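Local structure of iron Super-Oxide Dismutase (Plasmodium knowlesi, 2AWP) at residues 4-9 with 73-78; 37-42 with 51-56; 91-96 with 124-129; 135-140 with 148-153. The protein probably destroys toxic superoxide radicals in the parasite's cells by iron-dependent dismutation to hydrogen peroxide and oxygen. All coordinates share one frame; numbering follows the deposited sequence.

Interaction 1. Residues 4-9 with 73-78; sequences ILPKLK and NHSFYW
Leu8 and Trp78 make the tight half of this contact. A single methyl, Leu8 CD2, sits over one face of the indole, 3.6 Å from the centroid of the five-membered ring and 22° off its normal: a CH-pi contact. The methyl leans toward the rim, and its closest ring atom is Trp78 CG at 3.3 Å. Leu8 runs out extended through CD1 (chi2 179°), which leaves CD2 as the branch turned onto the ring. On the opposite face Tyr77 CD2 lies 3.8 Å above the plane, so the indole is sandwiched, and its NE1 is hydrogen-bonded to His32 ND1.

A turn back along helix 62-79, the fit is looser and wetter. The exposed ring of Pro6 touches the serine hydroxyl, Pro6 CD to Ser75 OG at 3.7 Å. A water spans the rest: it donates to Pro6 O at 3.0 Å and is hydrogen-bonded to Ser75 OG at 2.7 Å. Tyr28 OH also bonds Pro6 O. The segment before helix 21-43 is thus laid against helix 62-79 within the alpha-hairpin domain of an iron/manganese superoxide dismutase, the helix that carries His74, a likely iron ligand.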
# COMPACT_ATOMS: atom_id res chain seq x y z
N ILE A 4 -18.92 -14.71 -6.71
CA ILE A 4 -17.97 -15.69 -7.23
C ILE A 4 -16.78 -15.01 -7.88
O ILE A 4 -16.96 -14.09 -8.68
CB ILE A 4 -18.63 -16.66 -8.27
CG1 ILE A 4 -19.77 -17.46 -7.59
CG2 ILE A 4 -17.58 -17.61 -8.89
CD1 ILE A 4 -20.76 -18.17 -8.58
N LEU A 5 -15.57 -15.48 -7.55
CA LEU A 5 -14.33 -15.05 -8.22
C LEU A 5 -14.34 -15.38 -9.74
O LEU A 5 -14.33 -16.54 -10.12
CB LEU A 5 -13.10 -15.70 -7.55
CG LEU A 5 -11.72 -15.27 -8.10
CD1 LEU A 5 -11.45 -13.77 -7.84
CD2 LEU A 5 -10.55 -16.16 -7.56
N PRO A 6 -14.37 -14.35 -10.61
CA PRO A 6 -14.32 -14.67 -12.02
C PRO A 6 -12.99 -15.26 -12.41
O PRO A 6 -11.95 -14.85 -11.90
CB PRO A 6 -14.52 -13.31 -12.71
CG PRO A 6 -15.23 -12.49 -11.70
CD PRO A 6 -14.56 -12.90 -10.39
N LYS A 7 -13.04 -16.23 -13.31
CA LYS A 7 -11.83 -16.84 -13.86
C LYS A 7 -10.97 -15.84 -14.62
O LYS A 7 -11.47 -14.91 -15.27
CB LYS A 7 -12.21 -18.01 -14.80
CG LYS A 7 -12.78 -19.23 -14.09
CD LYS A 7 -11.69 -19.91 -13.28
CE LYS A 7 -12.13 -21.26 -12.74
NZ LYS A 7 -10.95 -22.16 -12.51
N LEU A 8 -9.66 -16.05 -14.53
CA LEU A 8 -8.70 -15.49 -15.49
C LEU A 8 -8.99 -16.04 -16.89
O LEU A 8 -9.35 -17.20 -17.05
CB LEU A 8 -7.27 -15.86 -15.11
CG LEU A 8 -6.64 -15.40 -13.78
CD1 LEU A 8 -5.25 -15.93 -13.68
CD2 LEU A 8 -6.61 -13.88 -13.60
N LYS A 9 -8.76 -15.20 -17.90
CA LYS A 9 -9.02 -15.59 -19.28
C LYS A 9 -7.83 -16.27 -19.95
O LYS A 9 -7.80 -16.44 -21.18
CB LYS A 9 -9.48 -14.35 -20.06
CG LYS A 9 -10.85 -13.85 -19.53
CD LYS A 9 -11.27 -12.54 -20.18
CE LYS A 9 -12.77 -12.33 -19.96
NZ LYS A 9 -13.06 -12.08 -18.53
N ASN A 73 -11.98 -4.20 -9.19
CA ASN A 73 -10.72 -3.61 -9.73
C ASN A 73 -9.79 -4.71 -10.23
O ASN A 73 -9.10 -4.55 -11.23
CB ASN A 73 -9.98 -2.85 -8.63
CG ASN A 73 -10.70 -1.61 -8.14
OD1 ASN A 73 -11.59 -1.09 -8.81
ND2 ASN A 73 -10.30 -1.13 -6.97
N HIS A 74 -9.70 -5.81 -9.48
CA HIS A 74 -8.77 -6.87 -9.88
C HIS A 74 -9.24 -7.60 -11.12
O HIS A 74 -8.45 -7.93 -11.99
CB HIS A 74 -8.53 -7.86 -8.73
CG HIS A 74 -7.58 -7.33 -7.72
ND1 HIS A 74 -7.97 -6.48 -6.71
CD2 HIS A 74 -6.24 -7.46 -7.61
CE1 HIS A 74 -6.91 -6.14 -6.00
NE2 HIS A 74 -5.86 -6.72 -6.53
N SER A 75 -10.54 -7.87 -11.19
CA SER A 75 -11.07 -8.49 -12.39
C SER A 75 -10.83 -7.64 -13.65
O SER A 75 -10.45 -8.16 -14.69
CB SER A 75 -12.53 -8.83 -12.21
OG SER A 75 -12.61 -9.96 -11.36
N PHE A 76 -11.04 -6.33 -13.50
CA PHE A 76 -10.76 -5.35 -14.55
C PHE A 76 -9.26 -5.31 -14.90
O PHE A 76 -8.89 -5.16 -16.05
CB PHE A 76 -11.28 -3.97 -14.12
CG PHE A 76 -11.54 -3.01 -15.27
CD1 PHE A 76 -12.71 -3.10 -16.02
CD2 PHE A 76 -10.61 -2.03 -15.60
CE1 PHE A 76 -12.97 -2.23 -17.07
CE2 PHE A 76 -10.86 -1.15 -16.65
CZ PHE A 76 -12.04 -1.25 -17.40
N TYR A 77 -8.40 -5.45 -13.88
CA TYR A 77 -6.97 -5.55 -14.05
C TYR A 77 -6.53 -6.79 -14.85
O TYR A 77 -5.77 -6.67 -15.81
CB TYR A 77 -6.31 -5.53 -12.67
CG TYR A 77 -4.81 -5.76 -12.61
CD1 TYR A 77 -3.91 -4.85 -13.17
CD2 TYR A 77 -4.29 -6.88 -11.94
CE1 TYR A 77 -2.53 -5.06 -13.10
CE2 TYR A 77 -2.91 -7.10 -11.85
CZ TYR A 77 -2.03 -6.18 -12.42
OH TYR A 77 -0.65 -6.37 -12.33
N TRP A 78 -7.05 -7.95 -14.48
CA TRP A 78 -6.72 -9.20 -15.19
C TRP A 78 -7.16 -9.13 -16.66
O TRP A 78 -6.40 -9.52 -17.55
CB TRP A 78 -7.34 -10.43 -14.47
CG TRP A 78 -6.83 -10.60 -13.06
CD1 TRP A 78 -7.56 -10.73 -11.93
CD2 TRP A 78 -5.45 -10.63 -12.64
NE1 TRP A 78 -6.74 -10.83 -10.83
CE2 TRP A 78 -5.44 -10.77 -11.24
CE3 TRP A 78 -4.23 -10.54 -13.33
CZ2 TRP A 78 -4.25 -10.83 -10.50
CZ3 TRP A 78 -3.04 -10.62 -12.60
CH2 TRP A 78 -3.06 -10.74 -11.20
O HOH W 1 -11.15 -12.02 -12.26

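Interaction 2. Residues 37-42 with 51-56; sequences NKLNGL and KSLVEI
Leu39 and Leu53 mark the closest backbone approach, with their CA atoms 9.5 Å apart, as the late part of helix 21-43 faces the first turn of helix 53-59. Side chains alone bridge that gap. Leu39 points at the other helix and divides its two methyls between residues three apart: Leu39 CD2 meets Leu53 CD1 at 3.9 Å, while Leu39 CD1 comes no nearer than 4.4 Å to Ile56 CG2. Both leucines hold CG opposite the backbone N (chi1 -174° for Leu39), and their chains pass each other at a slant. Ile71 of helix 62-79 and Ile3 also touch Leu39, and Phe48 and Ile64 touch Ile56, so the three apolar groups belong to a larger cluster in the alpha-hairpin domain.

A polar bond pair sits at the start of the shorter helix. Ser52 is its N-cap, and with Glu55 it forms a capping box: Glu55 N donates to Ser52 OG at 3.1 Å, and Ser52 N donates back to Glu55 OE1 at 3.0 Å, nearly straight at 172°. The second N-H meets the carboxylate on its anti side, 30° out of plane. Between the two segments there are only dispersion contacts, which implies that the fit of methyl groups, not directional bonding, joins them, while the capping box probably steadies the turn that carries Leu53 and Ile56.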
# COMPACT_ATOMS: atom_id res chain seq x y z
N ASN A 37 -13.82 -13.92 -0.65
CA ASN A 37 -14.17 -14.66 0.56
C ASN A 37 -14.53 -13.68 1.66
O ASN A 37 -15.53 -13.87 2.36
CB ASN A 37 -13.04 -15.63 0.98
CG ASN A 37 -12.69 -16.61 -0.13
OD1 ASN A 37 -13.52 -16.86 -1.01
ND2 ASN A 37 -11.46 -17.14 -0.14
N LYS A 38 -13.77 -12.59 1.75
CA LYS A 38 -14.02 -11.63 2.80
C LYS A 38 -15.35 -10.90 2.59
O LYS A 38 -16.13 -10.74 3.54
CB LYS A 38 -12.85 -10.66 2.96
CG LYS A 38 -13.10 -9.58 4.03
CD LYS A 38 -12.20 -9.75 5.23
CE LYS A 38 -12.79 -10.69 6.30
NZ LYS A 38 -13.76 -9.99 7.23
N LEU A 39 -15.61 -10.44 1.37
CA LEU A 39 -16.88 -9.76 1.09
C LEU A 39 -18.09 -10.61 1.40
O LEU A 39 -19.04 -10.13 2.02
CB LEU A 39 -16.96 -9.30 -0.37
CG LEU A 39 -18.21 -8.45 -0.70
CD1 LEU A 39 -18.16 -7.08 -0.02
CD2 LEU A 39 -18.35 -8.33 -2.21
N ASN A 40 -18.06 -11.87 0.97
CA ASN A 40 -19.18 -12.80 1.23
C ASN A 40 -19.48 -12.92 2.73
O ASN A 40 -20.64 -12.96 3.12
CB ASN A 40 -18.92 -14.18 0.57
CG ASN A 40 -19.22 -14.15 -0.92
OD1 ASN A 40 -20.25 -13.62 -1.34
ND2 ASN A 40 -18.32 -14.71 -1.72
N GLY A 41 -18.44 -12.94 3.55
CA GLY A 41 -18.59 -12.93 5.01
C GLY A 41 -19.24 -11.65 5.52
O GLY A 41 -20.14 -11.67 6.35
N LEU A 42 -18.80 -10.53 4.97
CA LEU A 42 -19.27 -9.23 5.41
C LEU A 42 -20.71 -8.88 5.04
O LEU A 42 -21.38 -8.14 5.78
CB LEU A 42 -18.35 -8.15 4.83
CG LEU A 42 -16.94 -8.04 5.39
CD1 LEU A 42 -16.21 -6.94 4.63
CD2 LEU A 42 -16.95 -7.78 6.89
N LYS A 51 -27.41 -7.83 -3.57
CA LYS A 51 -26.97 -6.89 -4.59
C LYS A 51 -25.83 -7.48 -5.40
O LYS A 51 -25.10 -8.35 -4.92
CB LYS A 51 -26.54 -5.58 -3.94
CG LYS A 51 -27.72 -4.78 -3.41
CD LYS A 51 -27.30 -3.67 -2.46
CE LYS A 51 -28.51 -3.04 -1.79
NZ LYS A 51 -29.23 -2.16 -2.76
N SER A 52 -25.66 -6.98 -6.62
CA SER A 52 -24.56 -7.38 -7.44
C SER A 52 -23.27 -6.75 -6.91
O SER A 52 -23.31 -5.81 -6.10
CB SER A 52 -24.80 -6.94 -8.89
OG SER A 52 -24.69 -5.52 -8.98
N LEU A 53 -22.13 -7.25 -7.38
CA LEU A 53 -20.85 -6.68 -6.99
C LEU A 53 -20.79 -5.20 -7.30
O LEU A 53 -20.34 -4.39 -6.47
CB LEU A 53 -19.70 -7.42 -7.67
CG LEU A 53 -18.27 -6.94 -7.34
CD1 LEU A 53 -17.89 -7.30 -5.94
CD2 LEU A 53 -17.24 -7.52 -8.28
N VAL A 54 -21.21 -4.84 -8.52
CA VAL A 54 -21.22 -3.45 -8.95
C VAL A 54 -22.11 -2.56 -8.08
O VAL A 54 -21.71 -1.46 -7.68
CB VAL A 54 -21.57 -3.35 -10.45
CG1 VAL A 54 -22.06 -1.96 -10.81
CG2 VAL A 54 -20.37 -3.72 -11.25
N GLU A 55 -23.30 -3.04 -7.76
CA GLU A 55 -24.21 -2.32 -6.88
C GLU A 55 -23.62 -2.15 -5.48
O GLU A 55 -23.66 -1.05 -4.92
CB GLU A 55 -25.57 -3.01 -6.82
CG GLU A 55 -26.26 -2.96 -8.16
CD GLU A 55 -27.48 -3.85 -8.22
OE1 GLU A 55 -27.53 -4.83 -7.45
OE2 GLU A 55 -28.37 -3.57 -9.04
N ILE A 56 -23.02 -3.20 -4.95
CA ILE A 56 -22.36 -3.12 -3.63
C ILE A 56 -21.28 -2.05 -3.64
O ILE A 56 -21.28 -1.16 -2.78
CB ILE A 56 -21.79 -4.50 -3.16
CG1 ILE A 56 -22.93 -5.48 -2.89
CG2 ILE A 56 -21.01 -4.32 -1.84
CD1 ILE A 56 -22.52 -6.94 -2.92

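Interaction 3. Residues 91-96 with 124-129; sequences GEIKEK and GWLVLN
Ile93 CG1 stands opposite its backbone N (chi1 -170°), and a turn of 69° at chi2 then aims CD1 at the sheet, where Leu126, likewise extended at chi1, reaches back. The two meet tip to tip, Ile93 CD1 to Leu126 CD2 at 4.1 Å. This is helix-on-sheet packing in the alpha/beta C-terminal domain of the iron/manganese superoxide dismutases: the first turn of helix 92-101 lies over one face of a three-stranded antiparallel sheet, against strand 122-129, its central strand.

Leu126 and Leu128, two residues apart, both serve that face. Trp125, between Gly124 and Leu126, instead meets Trp72, Asn73 and Phe76 of helix 62-79, so the strand has a helix packed on each side. The helix backbone stays well back; the nearest CA atoms, those of Lys96 and Leu128, are 9.9 Å apart, and side chains span the interval. Helix 185-196 closes in as well, with Trp185 against Ile93 and Ala195 against Leu128, while Asn189 OD1 accepts a hydrogen bond from Ile93 N near the start of helix 92-101.

Lys96 contributes its hydrocarbon part. Its chain bends at chi2 (75°) and crosses Leu128 at about a right angle, touching it near the end of the chain. NZ is hydrogen-bonded to Asn132 O, with a long, weak ion pair to Asp100 besides, and the carbon just before it, Lys96 CE, rests 3.7 Å from Leu128 CD1.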
# COMPACT_ATOMS: atom_id res chain seq x y z
N GLY A 91 -7.69 -0.87 -33.62
CA GLY A 91 -9.13 -0.70 -33.54
C GLY A 91 -9.48 0.68 -32.99
O GLY A 91 -8.68 1.59 -33.04
N GLU A 92 -10.67 0.81 -32.46
CA GLU A 92 -11.23 2.11 -32.07
C GLU A 92 -10.37 2.92 -31.09
O GLU A 92 -10.21 4.13 -31.24
CB GLU A 92 -12.65 1.92 -31.54
CG GLU A 92 -13.69 2.63 -32.40
CD GLU A 92 -13.95 1.96 -33.75
OE1 GLU A 92 -14.42 0.80 -33.77
OE2 GLU A 92 -13.70 2.60 -34.80
N ILE A 93 -9.79 2.22 -30.11
CA ILE A 93 -8.93 2.83 -29.09
C ILE A 93 -7.65 3.50 -29.64
O ILE A 93 -7.18 4.49 -29.10
CB ILE A 93 -8.60 1.80 -27.94
CG1 ILE A 93 -7.90 2.50 -26.77
CG2 ILE A 93 -7.69 0.66 -28.46
CD1 ILE A 93 -8.83 3.44 -26.01
N LYS A 94 -7.08 2.96 -30.71
CA LYS A 94 -5.93 3.60 -31.33
C LYS A 94 -6.26 5.04 -31.78
O LYS A 94 -5.48 5.98 -31.55
CB LYS A 94 -5.55 2.78 -32.55
CG LYS A 94 -4.43 3.34 -33.38
CD LYS A 94 -4.26 2.46 -34.61
CE LYS A 94 -2.86 2.51 -35.13
NZ LYS A 94 -1.82 2.08 -34.13
N GLU A 95 -7.37 5.20 -32.48
CA GLU A 95 -7.77 6.49 -33.02
C GLU A 95 -8.17 7.46 -31.91
O GLU A 95 -7.82 8.62 -31.94
CB GLU A 95 -8.86 6.32 -34.08
CG GLU A 95 -8.44 5.46 -35.29
CD GLU A 95 -9.63 4.71 -35.93
OE1 GLU A 95 -10.62 5.38 -36.33
OE2 GLU A 95 -9.58 3.46 -36.02
N LYS A 96 -8.87 6.96 -30.89
CA LYS A 96 -9.28 7.74 -29.72
C LYS A 96 -8.07 8.26 -28.93
O LYS A 96 -8.06 9.42 -28.46
CB LYS A 96 -10.20 6.92 -28.79
CG LYS A 96 -10.89 7.74 -27.69
CD LYS A 96 -12.04 8.57 -28.22
CE LYS A 96 -12.63 9.43 -27.11
NZ LYS A 96 -13.48 10.50 -27.63
N GLY A 124 -3.75 2.99 -11.41
CA GLY A 124 -3.79 3.97 -12.51
C GLY A 124 -4.89 3.56 -13.48
O GLY A 124 -5.11 2.37 -13.70
N TRP A 125 -5.59 4.54 -14.05
CA TRP A 125 -6.70 4.24 -14.95
C TRP A 125 -6.60 5.00 -16.28
O TRP A 125 -6.15 6.14 -16.31
CB TRP A 125 -8.04 4.60 -14.30
CG TRP A 125 -8.28 3.96 -12.99
CD1 TRP A 125 -7.87 4.42 -11.77
CD2 TRP A 125 -8.96 2.72 -12.76
NE1 TRP A 125 -8.27 3.56 -10.80
CE2 TRP A 125 -8.94 2.50 -11.37
CE3 TRP A 125 -9.62 1.80 -13.59
CZ2 TRP A 125 -9.54 1.38 -10.77
CZ3 TRP A 125 -10.21 0.65 -12.99
CH2 TRP A 125 -10.17 0.47 -11.59
N LEU A 126 -7.01 4.34 -17.37
CA LEU A 126 -7.43 5.06 -18.55
C LEU A 126 -8.94 5.07 -18.46
O LEU A 126 -9.56 4.01 -18.24
CB LEU A 126 -6.98 4.36 -19.84
CG LEU A 126 -7.49 5.03 -21.13
CD1 LEU A 126 -6.94 6.44 -21.28
CD2 LEU A 126 -7.13 4.13 -22.33
N VAL A 127 -9.53 6.26 -18.58
CA VAL A 127 -10.99 6.40 -18.45
C VAL A 127 -11.55 7.29 -19.57
O VAL A 127 -10.85 8.16 -20.08
CB VAL A 127 -11.48 6.95 -17.05
CG1 VAL A 127 -10.62 6.42 -15.87
CG2 VAL A 127 -11.55 8.45 -17.02
N LEU A 128 -12.79 7.01 -19.97
CA LEU A 128 -13.53 7.97 -20.76
C LEU A 128 -14.25 8.87 -19.77
O LEU A 128 -15.14 8.44 -19.07
CB LEU A 128 -14.53 7.28 -21.69
CG LEU A 128 -15.22 8.18 -22.72
CD1 LEU A 128 -14.23 8.57 -23.85
CD2 LEU A 128 -16.52 7.52 -23.28
N ASN A 129 -13.84 10.14 -19.73
CA ASN A 129 -14.42 11.07 -18.77
C ASN A 129 -15.85 11.50 -19.13
O ASN A 129 -16.43 11.08 -20.15
CB ASN A 129 -13.45 12.24 -18.49
CG ASN A 129 -13.44 13.31 -19.59
OD1 ASN A 129 -14.27 13.32 -20.51
ND2 ASN A 129 -12.45 14.20 -19.52

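Interaction 4. Residues 135-140 with 148-153; sequences VILQTH and DNTGIP
Thr139 OG1 is gripped by two groups from beyond the contact: it is hydrogen-bonded to Trp125 NE1 of the neighbouring strand and to the carbonyl oxygen of Gly143. Those bonds are consistent with the hydroxyl's place between the backbone N and the carbonyl carbon (chi1 58°), which leaves the methyl to face the other segment. Thr139 CG2 meets the carboxylate of Asp148 at OD2, 3.8 Å away, a van der Waals touch and nothing stronger.

Leu137, two residues earlier on the same face of its strand, makes the closer approach. Its CD1 lies 3.4 Å from Thr150 OG1 and 3.7 Å from Thr150 CB, the leucine slanting across the threonine. No hydrogen bond joins the segments. The contact sets methyls mainly against oxygens and is partly buried, with Asp148 exposed.

The shape of the second segment comes from the end of helix 145-148. Asn149, with positive phi, is the C-prime residue of a Schellman motif, in which Thr150 N bonds to Pro145 O and Asn149 N to Ile146 O. That turn brings Thr150 against Leu137 before the chain enters strand 151-158.

Strands 134-140 and 151-158 are the outer pair of the antiparallel sheet, separated by strand 122-129. Leu137 pairs its backbone with Trp125, and Ile152 with Leu128; helix 104-117 touches strand 134-140 through Ile136 and Gln138, and Pro153 packs on Trp72 and Phe76 of helix 62-79.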
# COMPACT_ATOMS: atom_id res chain seq x y z
N VAL A 135 -8.89 10.25 -20.53
CA VAL A 135 -7.92 10.85 -19.65
C VAL A 135 -7.27 9.76 -18.77
O VAL A 135 -7.77 8.62 -18.68
CB VAL A 135 -8.55 11.97 -18.79
CG1 VAL A 135 -9.15 13.12 -19.70
CG2 VAL A 135 -9.60 11.41 -17.82
N ILE A 136 -6.19 10.13 -18.10
CA ILE A 136 -5.54 9.27 -17.13
C ILE A 136 -5.91 9.75 -15.74
O ILE A 136 -5.83 10.94 -15.46
CB ILE A 136 -3.99 9.31 -17.28
CG1 ILE A 136 -3.54 8.71 -18.60
CG2 ILE A 136 -3.32 8.57 -16.12
CD1 ILE A 136 -2.13 9.20 -19.02
N LEU A 137 -6.31 8.82 -14.88
CA LEU A 137 -6.65 9.11 -13.50
C LEU A 137 -5.92 8.13 -12.60
O LEU A 137 -5.52 7.06 -13.04
CB LEU A 137 -8.17 8.94 -13.26
CG LEU A 137 -9.16 9.89 -13.98
CD1 LEU A 137 -10.60 9.54 -13.56
CD2 LEU A 137 -8.86 11.38 -13.70
N GLN A 138 -5.74 8.49 -11.34
CA GLN A 138 -5.22 7.55 -10.37
C GLN A 138 -6.17 7.51 -9.20
O GLN A 138 -6.82 8.51 -8.89
CB GLN A 138 -3.82 7.97 -9.92
CG GLN A 138 -3.72 9.32 -9.29
CD GLN A 138 -2.30 9.74 -9.12
OE1 GLN A 138 -1.51 9.04 -8.50
NE2 GLN A 138 -1.96 10.90 -9.69
N THR A 139 -6.26 6.35 -8.55
CA THR A 139 -7.06 6.26 -7.33
C THR A 139 -6.28 5.57 -6.25
O THR A 139 -5.30 4.87 -6.53
CB THR A 139 -8.38 5.47 -7.53
OG1 THR A 139 -8.08 4.15 -8.01
CG2 THR A 139 -9.26 6.17 -8.54
N HIS A 140 -6.73 5.77 -5.02
CA HIS A 140 -5.99 5.32 -3.86
C HIS A 140 -6.67 4.13 -3.21
O HIS A 140 -7.90 4.10 -3.10
CB HIS A 140 -5.89 6.46 -2.85
CG HIS A 140 -4.73 6.31 -1.89
ND1 HIS A 140 -3.43 6.14 -2.31
CD2 HIS A 140 -4.70 6.33 -0.53
CE1 HIS A 140 -2.64 6.05 -1.25
NE2 HIS A 140 -3.38 6.16 -0.17
N ASP A 148 -16.18 7.06 -7.84
CA ASP A 148 -15.95 8.52 -7.87
C ASP A 148 -16.84 9.24 -8.89
O ASP A 148 -16.93 10.47 -8.85
CB ASP A 148 -14.48 8.82 -8.19
CG ASP A 148 -13.50 8.25 -7.15
OD1 ASP A 148 -13.92 7.86 -6.03
OD2 ASP A 148 -12.29 8.22 -7.46
N ASN A 149 -17.43 8.50 -9.83
CA ASN A 149 -18.23 9.09 -10.94
C ASN A 149 -17.42 10.06 -11.83
O ASN A 149 -17.93 11.08 -12.34
CB ASN A 149 -19.51 9.76 -10.39
CG ASN A 149 -20.52 10.05 -11.49
OD1 ASN A 149 -20.69 9.24 -12.39
ND2 ASN A 149 -21.16 11.22 -11.43
N THR A 150 -16.15 9.71 -12.04
CA THR A 150 -15.20 10.58 -12.77
C THR A 150 -15.02 10.13 -14.24
O THR A 150 -14.38 10.80 -15.04
CB THR A 150 -13.83 10.59 -12.07
OG1 THR A 150 -13.44 9.24 -11.76
CG2 THR A 150 -13.89 11.43 -10.77
N GLY A 151 -15.61 8.99 -14.58
CA GLY A 151 -15.70 8.52 -15.96
C GLY A 151 -15.83 7.01 -16.00
O GLY A 151 -15.99 6.38 -14.97
N ILE A 152 -15.74 6.45 -17.20
CA ILE A 152 -15.93 5.02 -17.42
C ILE A 152 -14.59 4.36 -17.65
O ILE A 152 -13.92 4.65 -18.62
CB ILE A 152 -16.88 4.76 -18.62
CG1 ILE A 152 -18.29 5.25 -18.29
CG2 ILE A 152 -16.85 3.29 -19.03
CD1 ILE A 152 -19.14 5.56 -19.54
N PRO A 153 -14.19 3.47 -16.73
CA PRO A 153 -12.95 2.71 -16.83
C PRO A 153 -12.75 2.00 -18.20
O PRO A 153 -13.65 1.33 -18.70
CB PRO A 153 -13.08 1.69 -15.70
CG PRO A 153 -13.86 2.50 -14.60
CD PRO A 153 -14.94 3.14 -15.49

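Interactions 1 and 2 both belong to the alpha-hairpin domain, with 2 nested inside the loop that 1 closes; they do not touch. Interactions 3 and 4 share the C-terminal sheet, whose central strand, 122-129, pairs with both outer strands. Interactions 2 and 3 are buried and almost wholly apolar, whereas 1 and 4 are partly buried and mix methyls with oxygens, though only 1 recruits a bridging water. Helix 62-79 of interaction 1 also packs against the sheet of interactions 3 and 4, one place where the two family regions meet. Interaction 1 alone includes a likely iron ligand; interaction 3 lies away from the likely iron-binding residues.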